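Local atomic coordinates of glycine oxidase (Bacillus cereus ATCC 14579, PDB entry 7CYX), a protein that probably oxidises glycine with molecular oxygen to glyoxylate, hydrogen peroxide and ammonium, using a bound FAD, in the thiamine diphosphate pathway. Residues 245-250 with 333-338; 251-256 with 261-266. All coordinates share one frame; numbering follows the deposited sequence.

Contact 1: 245-250 with 333-338; sequences PIFQER and HYRNGI. With FAD (flavin-adenine dinucleotide), chain C.
At the flavin site of this DAO-family oxidase, Arg250, just after strand 246-248, meets Arg335 in the loop that holds the cofactor. The two guanidinium groups lie nearly flat on each other: their planes differ by 17° and their centres are 4.2 Å apart. Arg250 NE sits over the centre of the Arg335 group, while Arg335 CD covers the rim of the Arg250 group. These are like charges, with Arg250 NH2 4.0 Å from Arg335 NH1, and the hydrocarbon that each chain sets against the facing guanidinium probably helps the stack to form. On the Arg250 side this is CG, 3.7 Å from Arg335 NH2. That nitrogen also faces the edge of Phe247, with CZ 4.1 Å away. Arg335 reaches this spot through a bend at chi3 (61°), and its CG rests over the centre of the Tyr334 ring. No hydrogen bond joins the two segments.

The cofactor loop contains a type II' turn from His333 to Asn336, closed by Asn336 N to His333 O at 3.0 Å. Within the turn, Tyr334 O accepts from FAD O3' at 2.6 Å; after it, Gly337 N makes a weak bond to the same FAD oxygen, and Ile338 N makes another weak one to FAD O2 at 3.0 Å.

Arg308 of strand 299-311 touches both Tyr334 and Arg335. Phe247 packs on Val52 and on Tyr252 of strand 251-256, and the cofactor loop runs on from strand 327-331 into helix 341-352.

Contact 2: 251-256 with 261-266; sequences FYITPK and YVIGAT
Tyr252 lays its ring over the backbone of Gly264 in the beta hairpin formed by strands 251-256 and 260-269. Its CG stands between the backbone N and carbonyl carbon (chi1 54°), which swings the ring across the neighbouring strand. Gly264 CA then lies 4.2 Å from the ring centroid and 24° off its normal, a CH-pi contact; the flat ring occupies the hollow left where Gly264 has no side chain. Beyond it, the methyl of Ala265, which follows a peptide modelled as cis, lies 3.5 Å from Tyr252 OH.

The strands run antiparallel. Tyr252 and Gly264 form a hydrogen-bonded pair, with Tyr252 N to Gly264 O at 2.8 Å and Gly264 N to Tyr252 O at 3.2 Å. Thr254 and Val262 form another, in which Val262 N reaches Thr254 O at 2.8 Å and Thr254 N returns a bond to Val262 O. Val262 fills the space on this face between Tyr252 and the bent chain of Lys256, whose ammonium is held by the carbonyls of Val153 and Ala47.

The opposite face carries the non-hydrogen-bonded pairs. Ile263 CG2 presses on Phe251 CZ at 3.6 Å and also meets Ile253, while Pro255 CB touches Tyr261 CE2 at 4.1 Å; helix 278-291 packs against Ile253 and Ile263.

Gly264 O stands over the centre of the Tyr252 ring and, 3.2 Å above its plane, near the rim of Phe251. This oxygen still accepts the Tyr252 amide in a nearly straight bond, 170° at the hydrogen, so a buried carbonyl keeps a hydrogen-bond partner between two aromatic surfaces.

Contact 2 is nested within the chain loop that contact 1 closes, and their centres are 10 Å apart. Strands 246-248 and 251-256 are neighbours in one sheet, joined by a probable hydrogen bond from Ile246 N to Ile253 O at 3.0 Å; Pro245 CB packs against Thr254 OG1 at 3.5 Å. Segment 333-338 of contact 1 and the hairpin of contact 2 reach the isoalloxazine at different parts. In 333-338, Arg335 O lies 3.1 Å from FAD N1, on the pyrimidine side. From the hairpin, Tyr252 OH comes to 3.7 Å from FAD C6 and Ala265 CB to 4.0 Å from the methyl C7M, both on the benzenoid side. Segment 333-338 and these two hairpin residues thus help line the flavin pocket.

Contact 1: 245-250 with 333-338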
ATOM      1  N   PRO A 245      -9.796 -14.082  -7.653  1.00 50.17           N
ATOM      2  CA  PRO A 245     -10.895 -13.373  -8.304  1.00 52.10           C
ATOM      3  C   PRO A 245     -11.838 -14.356  -9.016  1.00 53.32           C
ATOM      4  O   PRO A 245     -11.413 -15.422  -9.443  1.00 62.17           O
ATOM      5  CB  PRO A 245     -10.194 -12.465  -9.320  1.00 47.45           C
ATOM      6  CG  PRO A 245      -8.736 -12.450  -8.900  1.00 52.51           C
ATOM      7  CD  PRO A 245      -8.497 -13.810  -8.282  1.00 51.51           C
ATOM      8  N   ILE A 246     -13.104 -13.989  -9.129  1.00 52.28           N
ATOM      9  CA  ILE A 246     -14.038 -14.819  -9.933  1.00 51.87           C
ATOM     10  C   ILE A 246     -14.525 -13.924 -11.064  1.00 53.47           C
ATOM     11  O   ILE A 246     -14.639 -12.730 -10.860  1.00 55.11           O
ATOM     12  CB  ILE A 246     -15.187 -15.429  -9.121  1.00 48.79           C
ATOM     13  CG1 ILE A 246     -16.155 -14.357  -8.636  1.00 55.32           C
ATOM     14  CG2 ILE A 246     -14.664 -16.291  -7.995  1.00 47.38           C
ATOM     15  CD1 ILE A 246     -17.038 -13.822  -9.719  1.00 62.11           C
ATOM     16  N   PHE A 247     -14.773 -14.515 -12.219  1.00 54.09           N
ATOM     17  CA  PHE A 247     -15.188 -13.757 -13.411  1.00 53.83           C
ATOM     18  C   PHE A 247     -16.476 -14.369 -13.933  1.00 58.73           C
ATOM     19  O   PHE A 247     -16.673 -15.562 -13.765  1.00 57.42           O
ATOM     20  CB  PHE A 247     -14.093 -13.907 -14.458  1.00 62.83           C
ATOM     21  CG  PHE A 247     -13.949 -12.759 -15.412  1.00 64.70           C
ATOM     22  CD1 PHE A 247     -13.352 -11.584 -15.017  1.00 66.61           C
ATOM     23  CD2 PHE A 247     -14.385 -12.871 -16.717  1.00 82.52           C
ATOM     24  CE1 PHE A 247     -13.218 -10.530 -15.895  1.00 64.26           C
ATOM     25  CE2 PHE A 247     -14.251 -11.816 -17.598  1.00 78.65           C
ATOM     26  CZ  PHE A 247     -13.666 -10.649 -17.182  1.00 77.66           C
ATOM     27  N   GLN A 248     -17.328 -13.544 -14.527  1.00 59.02           N
ATOM     28  CA  GLN A 248     -18.592 -14.038 -15.110  1.00 55.52           C
ATOM     29  C   GLN A 248     -19.037 -13.077 -16.206  1.00 59.45           C
ATOM     30  O   GLN A 248     -19.646 -12.072 -15.860  1.00 48.84           O
ATOM     31  CB  GLN A 248     -19.670 -14.170 -14.042  1.00 62.66           C
ATOM     32  CG  GLN A 248     -20.869 -14.982 -14.498  1.00 64.81           C
ATOM     33  CD  GLN A 248     -22.058 -14.778 -13.599  1.00 73.11           C
ATOM     34  OE1 GLN A 248     -22.488 -13.659 -13.358  1.00 85.15           O
ATOM     35  NE2 GLN A 248     -22.616 -15.869 -13.106  1.00 76.84           N
ATOM     36  N   GLU A 249     -18.699 -13.387 -17.457  1.00 52.50           N
ATOM     37  CA  GLU A 249     -19.120 -12.587 -18.631  1.00 61.34           C
ATOM     38  C   GLU A 249     -18.818 -11.108 -18.391  1.00 64.52           C
ATOM     39  O   GLU A 249     -19.768 -10.303 -18.459  1.00 69.40           O
ATOM     40  CB  GLU A 249     -20.621 -12.764 -18.841  1.00 64.71           C
ATOM     41  CG  GLU A 249     -21.006 -13.977 -19.645  1.00 74.17           C
ATOM     42  CD  GLU A 249     -22.243 -13.725 -20.480  1.00 81.40           C
ATOM     43  OE1 GLU A 249     -22.094 -13.478 -21.683  1.00 85.10           O
ATOM     44  OE2 GLU A 249     -23.340 -13.747 -19.917  1.00 74.58           O
ATOM     45  N   ARG A 250     -17.565 -10.812 -18.040  1.00 62.49           N
ATOM     46  CA  ARG A 250     -16.978  -9.473 -17.736  1.00 58.32           C
ATOM     47  C   ARG A 250     -17.228  -9.034 -16.286  1.00 49.17           C
ATOM     48  O   ARG A 250     -16.402  -8.294 -15.775  1.00 45.79           O
ATOM     49  CB  ARG A 250     -17.234  -8.402 -18.802  1.00 62.61           C
ATOM     50  CG  ARG A 250     -16.738  -8.762 -20.193  1.00 68.01           C
ATOM     51  CD  ARG A 250     -17.434  -7.934 -21.250  1.00 66.84           C
ATOM     52  NE  ARG A 250     -16.628  -7.648 -22.424  1.00 75.50           N
ATOM     53  CZ  ARG A 250     -16.698  -6.522 -23.121  1.00 77.72           C
ATOM     54  NH1 ARG A 250     -17.513  -5.561 -22.735  1.00 74.99           N
ATOM     55  NH2 ARG A 250     -15.944  -6.348 -24.189  1.00 74.40           N
ATOM     56  N   HIS A 333      -6.315   1.681 -24.784  1.00 46.30           N
ATOM     57  CA  HIS A 333      -6.118   0.321 -24.298  1.00 44.14           C
ATOM     58  C   HIS A 333      -7.423  -0.252 -23.739  1.00 45.41           C
ATOM     59  O   HIS A 333      -7.495  -1.441 -23.383  1.00 45.23           O
ATOM     60  CB  HIS A 333      -5.007   0.289 -23.233  1.00 46.89           C
ATOM     61  CG  HIS A 333      -3.637   0.563 -23.759  1.00 40.97           C
ATOM     62  ND1 HIS A 333      -3.198   1.832 -24.003  1.00 38.60           N
ATOM     63  CD2 HIS A 333      -2.615  -0.273 -24.074  1.00 41.75           C
ATOM     64  CE1 HIS A 333      -1.939   1.795 -24.423  1.00 44.47           C
ATOM     65  NE2 HIS A 333      -1.556   0.504 -24.495  1.00 42.40           N
ATOM     66  N   TYR A 334      -8.428   0.617 -23.596  1.00 46.83           N
ATOM     67  CA  TYR A 334      -9.787   0.215 -23.279  1.00 42.32           C
ATOM     68  C   TYR A 334      -9.784  -0.609 -21.993  1.00 41.89           C
ATOM     69  O   TYR A 334      -9.538  -0.060 -20.962  1.00 52.29           O
ATOM     70  CB  TYR A 334     -10.413  -0.495 -24.478  1.00 42.31           C
ATOM     71  CG  TYR A 334     -11.876  -0.799 -24.319  1.00 42.96           C
ATOM     72  CD1 TYR A 334     -12.717   0.083 -23.652  1.00 44.61           C
ATOM     73  CD2 TYR A 334     -12.435  -1.934 -24.877  1.00 41.88           C
ATOM     74  CE1 TYR A 334     -14.073  -0.162 -23.524  1.00 40.95           C
ATOM     75  CE2 TYR A 334     -13.791  -2.201 -24.747  1.00 42.58           C
ATOM     76  CZ  TYR A 334     -14.614  -1.304 -24.079  1.00 45.56           C
ATOM     77  OH  TYR A 334     -15.955  -1.530 -23.942  1.00 49.24           O
ATOM     78  N   ARG A 335     -10.009  -1.920 -22.080  1.00 39.01           N
ATOM     79  CA  ARG A 335     -10.269  -2.741 -20.938  1.00 42.67           C
ATOM     80  C   ARG A 335      -9.002  -3.480 -20.443  1.00 42.66           C
ATOM     81  O   ARG A 335      -9.090  -4.312 -19.534  1.00 41.23           O
ATOM     82  CB  ARG A 335     -11.345  -3.780 -21.303  1.00 49.62           C
ATOM     83  CG  ARG A 335     -12.773  -3.261 -21.306  1.00 52.25           C
ATOM     84  CD  ARG A 335     -13.809  -4.334 -21.600  1.00 56.70           C
ATOM     85  NE  ARG A 335     -13.828  -5.412 -20.617  1.00 66.50           N
ATOM     86  CZ  ARG A 335     -13.276  -6.623 -20.782  1.00 70.65           C
ATOM     87  NH1 ARG A 335     -12.718  -6.956 -21.937  1.00 71.93           N
ATOM     88  NH2 ARG A 335     -13.271  -7.487 -19.777  1.00 62.14           N
ATOM     89  N   ASN A 336      -7.835  -3.244 -21.049  1.00 40.69           N
ATOM     90  CA  ASN A 336      -6.679  -4.100 -20.795  1.00 46.66           C
ATOM     91  C   ASN A 336      -5.390  -3.272 -20.670  1.00 48.02           C
ATOM     92  O   ASN A 336      -4.311  -3.774 -20.924  1.00 49.98           O
ATOM     93  CB  ASN A 336      -6.513  -5.142 -21.907  1.00 49.20           C
ATOM     94  CG  ASN A 336      -7.676  -6.105 -22.000  1.00 54.00           C
ATOM     95  OD1 ASN A 336      -7.797  -7.024 -21.190  1.00 51.83           O
ATOM     96  ND2 ASN A 336      -8.541  -5.895 -22.983  1.00 57.13           N
ATOM     97  N   GLY A 337      -5.507  -2.012 -20.259  1.00 47.04           N
ATOM     98  CA  GLY A 337      -4.355  -1.114 -20.137  1.00 47.30           C
ATOM     99  C   GLY A 337      -3.510  -1.366 -18.888  1.00 44.37           C
ATOM    100  O   GLY A 337      -2.367  -0.922 -18.836  1.00 39.39           O
ATOM    101  N   ILE A 338      -4.059  -2.053 -17.874  1.00 43.89           N
ATOM    102  CA  ILE A 338      -3.234  -2.431 -16.715  1.00 48.59           C
ATOM    103  C   ILE A 338      -2.343  -3.607 -17.138  1.00 44.79           C
ATOM    104  O   ILE A 338      -1.116  -3.518 -17.113  1.00 41.99           O
ATOM    105  CB  ILE A 338      -4.059  -2.754 -15.455  1.00 46.64           C
ATOM    106  CG1 ILE A 338      -5.152  -1.717 -15.173  1.00 45.27           C
ATOM    107  CG2 ILE A 338      -3.124  -2.904 -14.268  1.00 48.70           C
ATOM    108  CD1 ILE A 338      -4.628  -0.324 -14.976  1.00 46.69           C
TER
HETATM  109  PA  FAD C 401      -5.800   7.169 -17.669  1.00 38.69           P
HETATM  110  O1A FAD C 401      -5.468   6.427 -16.436  1.00 37.72           O
HETATM  111  O2A FAD C 401      -7.181   7.756 -17.759  1.00 42.97           O
HETATM  112  O5B FAD C 401      -4.664   8.239 -17.866  1.00 38.33           O
HETATM  113  C5B FAD C 401      -4.870   9.320 -18.715  1.00 42.63           C
HETATM  114  C4B FAD C 401      -4.320  10.499 -17.958  1.00 42.95           C
HETATM  115  O4B FAD C 401      -4.048  11.527 -18.890  1.00 45.62           O
HETATM  116  C3B FAD C 401      -5.313  11.064 -16.967  1.00 46.89           C
HETATM  117  O3B FAD C 401      -4.678  11.046 -15.669  1.00 45.60           O
HETATM  118  C2B FAD C 401      -5.591  12.494 -17.423  1.00 45.88           C
HETATM  119  O2B FAD C 401      -5.554  13.413 -16.323  1.00 47.47           O
HETATM  120  C1B FAD C 401      -4.409  12.780 -18.299  1.00 46.85           C
HETATM  121  N9A FAD C 401      -4.624  13.752 -19.367  1.00 50.27           N
HETATM  122  C8A FAD C 401      -5.556  13.658 -20.336  1.00 53.45           C
HETATM  123  N7A FAD C 401      -5.468  14.712 -21.170  1.00 54.37           N
HETATM  124  C5A FAD C 401      -4.433  15.460 -20.757  1.00 47.91           C
HETATM  125  C6A FAD C 401      -3.814  16.700 -21.217  1.00 46.60           C
HETATM  126  N6A FAD C 401      -4.340  17.301 -22.306  1.00 43.45           N
HETATM  127  N1A FAD C 401      -2.776  17.205 -20.498  1.00 43.45           N
HETATM  128  C2A FAD C 401      -2.326  16.572 -19.408  1.00 46.03           C
HETATM  129  N3A FAD C 401      -2.852  15.423 -18.924  1.00 44.72           N
HETATM  130  C4A FAD C 401      -3.880  14.831 -19.563  1.00 47.78           C
HETATM  131  N1  FAD C 401      -7.620  -2.918 -17.126  1.00 47.62           N
HETATM  132  C2  FAD C 401      -7.051  -4.146 -16.905  1.00 50.23           C
HETATM  133  O2  FAD C 401      -5.985  -4.367 -17.529  1.00 50.48           O
HETATM  134  N3  FAD C 401      -7.589  -5.063 -16.064  1.00 44.83           N
HETATM  135  C4  FAD C 401      -8.708  -4.771 -15.365  1.00 48.53           C
HETATM  136  O4  FAD C 401      -9.229  -5.564 -14.537  1.00 49.30           O
HETATM  137  C4X FAD C 401      -9.377  -3.464 -15.591  1.00 44.04           C
HETATM  138  N5  FAD C 401     -10.513  -3.133 -14.967  1.00 44.38           N
HETATM  139  C5X FAD C 401     -11.087  -1.930 -15.170  1.00 45.99           C
HETATM  140  C6  FAD C 401     -12.244  -1.609 -14.483  1.00 45.49           C
HETATM  141  C7  FAD C 401     -12.854  -0.384 -14.687  1.00 42.93           C
HETATM  142  C7M FAD C 401     -14.134  -0.032 -13.950  1.00 45.57           C
HETATM  143  C8  FAD C 401     -12.268   0.588 -15.604  1.00 39.81           C
HETATM  144  C8M FAD C 401     -12.908   1.950 -15.831  1.00 42.23           C
HETATM  145  C9  FAD C 401     -11.129   0.271 -16.270  1.00 43.06           C
HETATM  146  C9A FAD C 401     -10.502  -0.943 -16.099  1.00 42.03           C
HETATM  147  N10 FAD C 401      -9.309  -1.250 -16.770  1.00 44.20           N
HETATM  148  C10 FAD C 401      -8.749  -2.526 -16.534  1.00 45.03           C
HETATM  149  C1' FAD C 401      -8.701  -0.383 -17.788  1.00 43.11           C
HETATM  150  C2' FAD C 401      -7.614   0.562 -17.386  1.00 44.31           C
HETATM  151  O2' FAD C 401      -8.128   1.401 -16.338  1.00 44.03           O
HETATM  152  C3' FAD C 401      -7.262   1.393 -18.607  1.00 45.36           C
HETATM  153  O3' FAD C 401      -7.243   0.603 -19.832  1.00 41.84           O
HETATM  154  C4' FAD C 401      -5.971   2.153 -18.278  1.00 44.83           C
HETATM  155  O4' FAD C 401      -6.083   2.788 -16.992  1.00 44.84           O
HETATM  156  C5' FAD C 401      -5.684   3.262 -19.253  1.00 43.18           C
HETATM  157  O5' FAD C 401      -4.620   4.023 -18.713  1.00 45.66           O
HETATM  158  P   FAD C 401      -4.252   5.428 -19.366  1.00 43.19           P
HETATM  159  O1P FAD C 401      -4.280   5.338 -20.848  1.00 46.21           O
HETATM  160  O2P FAD C 401      -3.038   5.943 -18.639  1.00 44.16           O
HETATM  161  O3P FAD C 401      -5.613   6.225 -18.978  1.00 43.56           O

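Contact 2: 251-256 with 261-266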
ATOM      1  N   PHE A 251     -18.301  -9.488 -15.649  1.00 45.92           N
ATOM      2  CA  PHE A 251     -18.573  -9.103 -14.247  1.00 44.04           C
ATOM      3  C   PHE A 251     -17.551  -9.786 -13.340  1.00 47.78           C
ATOM      4  O   PHE A 251     -17.222 -10.947 -13.548  1.00 45.33           O
ATOM      5  CB  PHE A 251     -20.003  -9.468 -13.873  1.00 46.61           C
ATOM      6  CG  PHE A 251     -20.463  -8.951 -12.537  1.00 49.76           C
ATOM      7  CD1 PHE A 251     -20.987  -7.685 -12.412  1.00 54.08           C
ATOM      8  CD2 PHE A 251     -20.393  -9.741 -11.412  1.00 47.97           C
ATOM      9  CE1 PHE A 251     -21.418  -7.213 -11.189  1.00 52.94           C
ATOM     10  CE2 PHE A 251     -20.826  -9.271 -10.190  1.00 44.01           C
ATOM     11  CZ  PHE A 251     -21.335  -8.007 -10.080  1.00 51.07           C
ATOM     12  N   TYR A 252     -17.068  -9.073 -12.333  1.00 44.33           N
ATOM     13  CA  TYR A 252     -16.037  -9.700 -11.488  1.00 43.87           C
ATOM     14  C   TYR A 252     -16.177  -9.313 -10.026  1.00 43.02           C
ATOM     15  O   TYR A 252     -16.691  -8.267  -9.697  1.00 47.72           O
ATOM     16  CB  TYR A 252     -14.658  -9.231 -11.933  1.00 47.77           C
ATOM     17  CG  TYR A 252     -14.529  -7.736 -11.972  1.00 50.71           C
ATOM     18  CD1 TYR A 252     -14.268  -7.021 -10.824  1.00 51.40           C
ATOM     19  CD2 TYR A 252     -14.703  -7.037 -13.145  1.00 50.81           C
ATOM     20  CE1 TYR A 252     -14.169  -5.647 -10.842  1.00 54.71           C
ATOM     21  CE2 TYR A 252     -14.602  -5.662 -13.184  1.00 53.79           C
ATOM     22  CZ  TYR A 252     -14.335  -4.966 -12.027  1.00 58.62           C
ATOM     23  OH  TYR A 252     -14.233  -3.614 -12.051  1.00 60.44           O
ATOM     24  N   ILE A 253     -15.709 -10.226  -9.194  1.00 41.59           N
ATOM     25  CA  ILE A 253     -15.583 -10.033  -7.733  1.00 44.04           C
ATOM     26  C   ILE A 253     -14.108 -10.296  -7.489  1.00 47.52           C
ATOM     27  O   ILE A 253     -13.640 -11.337  -7.881  1.00 52.08           O
ATOM     28  CB  ILE A 253     -16.461 -11.002  -6.937  1.00 41.61           C
ATOM     29  CG1 ILE A 253     -17.918 -10.946  -7.383  1.00 41.11           C
ATOM     30  CG2 ILE A 253     -16.319 -10.726  -5.457  1.00 41.00           C
ATOM     31  CD1 ILE A 253     -18.860 -11.633  -6.445  1.00 40.23           C
ATOM     32  N   THR A 254     -13.394  -9.344  -6.925  1.00 47.58           N
ATOM     33  CA  THR A 254     -11.965  -9.620  -6.731  1.00 52.44           C
ATOM     34  C   THR A 254     -11.538  -9.252  -5.326  1.00 51.26           C
ATOM     35  O   THR A 254     -11.947  -8.213  -4.851  1.00 44.18           O
ATOM     36  CB  THR A 254     -11.104  -8.733  -7.625  1.00 56.11           C
ATOM     37  OG1 THR A 254     -11.351  -9.195  -8.940  1.00 73.07           O
ATOM     38  CG2 THR A 254      -9.628  -8.874  -7.352  1.00 59.21           C
ATOM     39  N   PRO A 255     -10.794 -10.124  -4.636  1.00 52.58           N
ATOM     40  CA  PRO A 255     -10.158  -9.731  -3.380  1.00 54.36           C
ATOM     41  C   PRO A 255      -9.036  -8.721  -3.644  1.00 57.24           C
ATOM     42  O   PRO A 255      -8.498  -8.698  -4.749  1.00 63.24           O
ATOM     43  CB  PRO A 255      -9.548 -11.028  -2.832  1.00 50.59           C
ATOM     44  CG  PRO A 255      -9.316 -11.862  -4.080  1.00 59.22           C
ATOM     45  CD  PRO A 255     -10.479 -11.517  -5.002  1.00 55.60           C
ATOM     46  N   LYS A 256      -8.718  -7.914  -2.625  1.00 53.10           N
ATOM     47  CA  LYS A 256      -7.528  -7.089  -2.569  1.00 52.67           C
ATOM     48  C   LYS A 256      -6.961  -7.152  -1.144  1.00 52.67           C
ATOM     49  O   LYS A 256      -7.704  -7.463  -0.217  1.00 52.80           O
ATOM     50  CB  LYS A 256      -7.852  -5.641  -2.957  1.00 53.81           C
ATOM     51  CG  LYS A 256      -8.326  -5.445  -4.388  1.00 58.16           C
ATOM     52  CD  LYS A 256      -7.259  -5.772  -5.403  1.00 60.84           C
ATOM     53  CE  LYS A 256      -7.716  -5.576  -6.833  1.00 57.25           C
ATOM     54  NZ  LYS A 256      -6.699  -6.075  -7.789  1.00 57.30           N
ATOM     55  N   TYR A 261     -13.048  -6.437  -0.897  1.00 46.15           N
ATOM     56  CA  TYR A 261     -13.688  -7.077  -2.084  1.00 42.98           C
ATOM     57  C   TYR A 261     -14.180  -5.985  -3.036  1.00 47.79           C
ATOM     58  O   TYR A 261     -14.952  -5.096  -2.634  1.00 51.90           O
ATOM     59  CB  TYR A 261     -14.769  -8.073  -1.635  1.00 45.38           C
ATOM     60  CG  TYR A 261     -14.148  -9.168  -0.809  1.00 44.96           C
ATOM     61  CD1 TYR A 261     -13.898  -8.960   0.527  1.00 45.03           C
ATOM     62  CD2 TYR A 261     -13.636 -10.318  -1.391  1.00 46.16           C
ATOM     63  CE1 TYR A 261     -13.238  -9.891   1.299  1.00 41.69           C
ATOM     64  CE2 TYR A 261     -12.984 -11.274  -0.633  1.00 49.57           C
ATOM     65  CZ  TYR A 261     -12.770 -11.048   0.715  1.00 48.23           C
ATOM     66  OH  TYR A 261     -12.115 -11.946   1.495  1.00 49.82           O
ATOM     67  N   VAL A 262     -13.696  -6.041  -4.286  1.00 43.04           N
ATOM     68  CA  VAL A 262     -14.025  -5.056  -5.324  1.00 43.51           C
ATOM     69  C   VAL A 262     -14.880  -5.738  -6.390  1.00 41.86           C
ATOM     70  O   VAL A 262     -14.498  -6.809  -6.883  1.00 45.43           O
ATOM     71  CB  VAL A 262     -12.754  -4.433  -5.938  1.00 41.11           C
ATOM     72  CG1 VAL A 262     -13.071  -3.539  -7.114  1.00 42.70           C
ATOM     73  CG2 VAL A 262     -11.951  -3.667  -4.908  1.00 41.33           C
ATOM     74  N   ILE A 263     -16.015  -5.104  -6.736  1.00 41.55           N
ATOM     75  CA  ILE A 263     -17.111  -5.723  -7.478  1.00 38.92           C
ATOM     76  C   ILE A 263     -17.627  -4.758  -8.542  1.00 42.90           C
ATOM     77  O   ILE A 263     -18.072  -3.662  -8.222  1.00 48.23           O
ATOM     78  CB  ILE A 263     -18.267  -6.092  -6.530  1.00 41.71           C
ATOM     79  CG1 ILE A 263     -17.801  -6.756  -5.237  1.00 42.92           C
ATOM     80  CG2 ILE A 263     -19.297  -6.938  -7.254  1.00 48.07           C
ATOM     81  CD1 ILE A 263     -18.798  -6.648  -4.116  1.00 44.35           C
ATOM     82  N   GLY A 264     -17.655  -5.220  -9.788  1.00 46.67           N
ATOM     83  CA  GLY A 264     -18.028  -4.405 -10.931  1.00 47.57           C
ATOM     84  C   GLY A 264     -18.155  -5.248 -12.199  1.00 48.20           C
ATOM     85  O   GLY A 264     -18.052  -6.462 -12.134  1.00 53.00           O
ATOM     86  N   ALA A 265     -18.415  -4.623 -13.350  1.00 46.91           N
ATOM     87  CA  ALA A 265     -18.527  -3.187 -13.488  1.00 49.17           C
ATOM     88  C   ALA A 265     -19.493  -2.877 -14.637  1.00 48.28           C
ATOM     89  O   ALA A 265     -19.506  -3.595 -15.643  1.00 44.06           O
ATOM     90  CB  ALA A 265     -17.149  -2.627 -13.741  1.00 55.15           C
ATOM     91  N   THR A 266     -20.292  -1.814 -14.481  1.00 43.85           N
ATOM     92  CA  THR A 266     -21.229  -1.400 -15.511  1.00 40.90           C
ATOM     93  C   THR A 266     -20.466  -0.840 -16.706  1.00 44.76           C
ATOM     94  O   THR A 266     -19.284  -0.483 -16.607  1.00 40.77           O
ATOM     95  CB  THR A 266     -22.196  -0.302 -15.059  1.00 43.15           C
ATOM     96  OG1 THR A 266     -21.450   0.870 -14.704  1.00 43.22           O
ATOM     97  CG2 THR A 266     -23.081  -0.772 -13.935  1.00 41.30           C
TER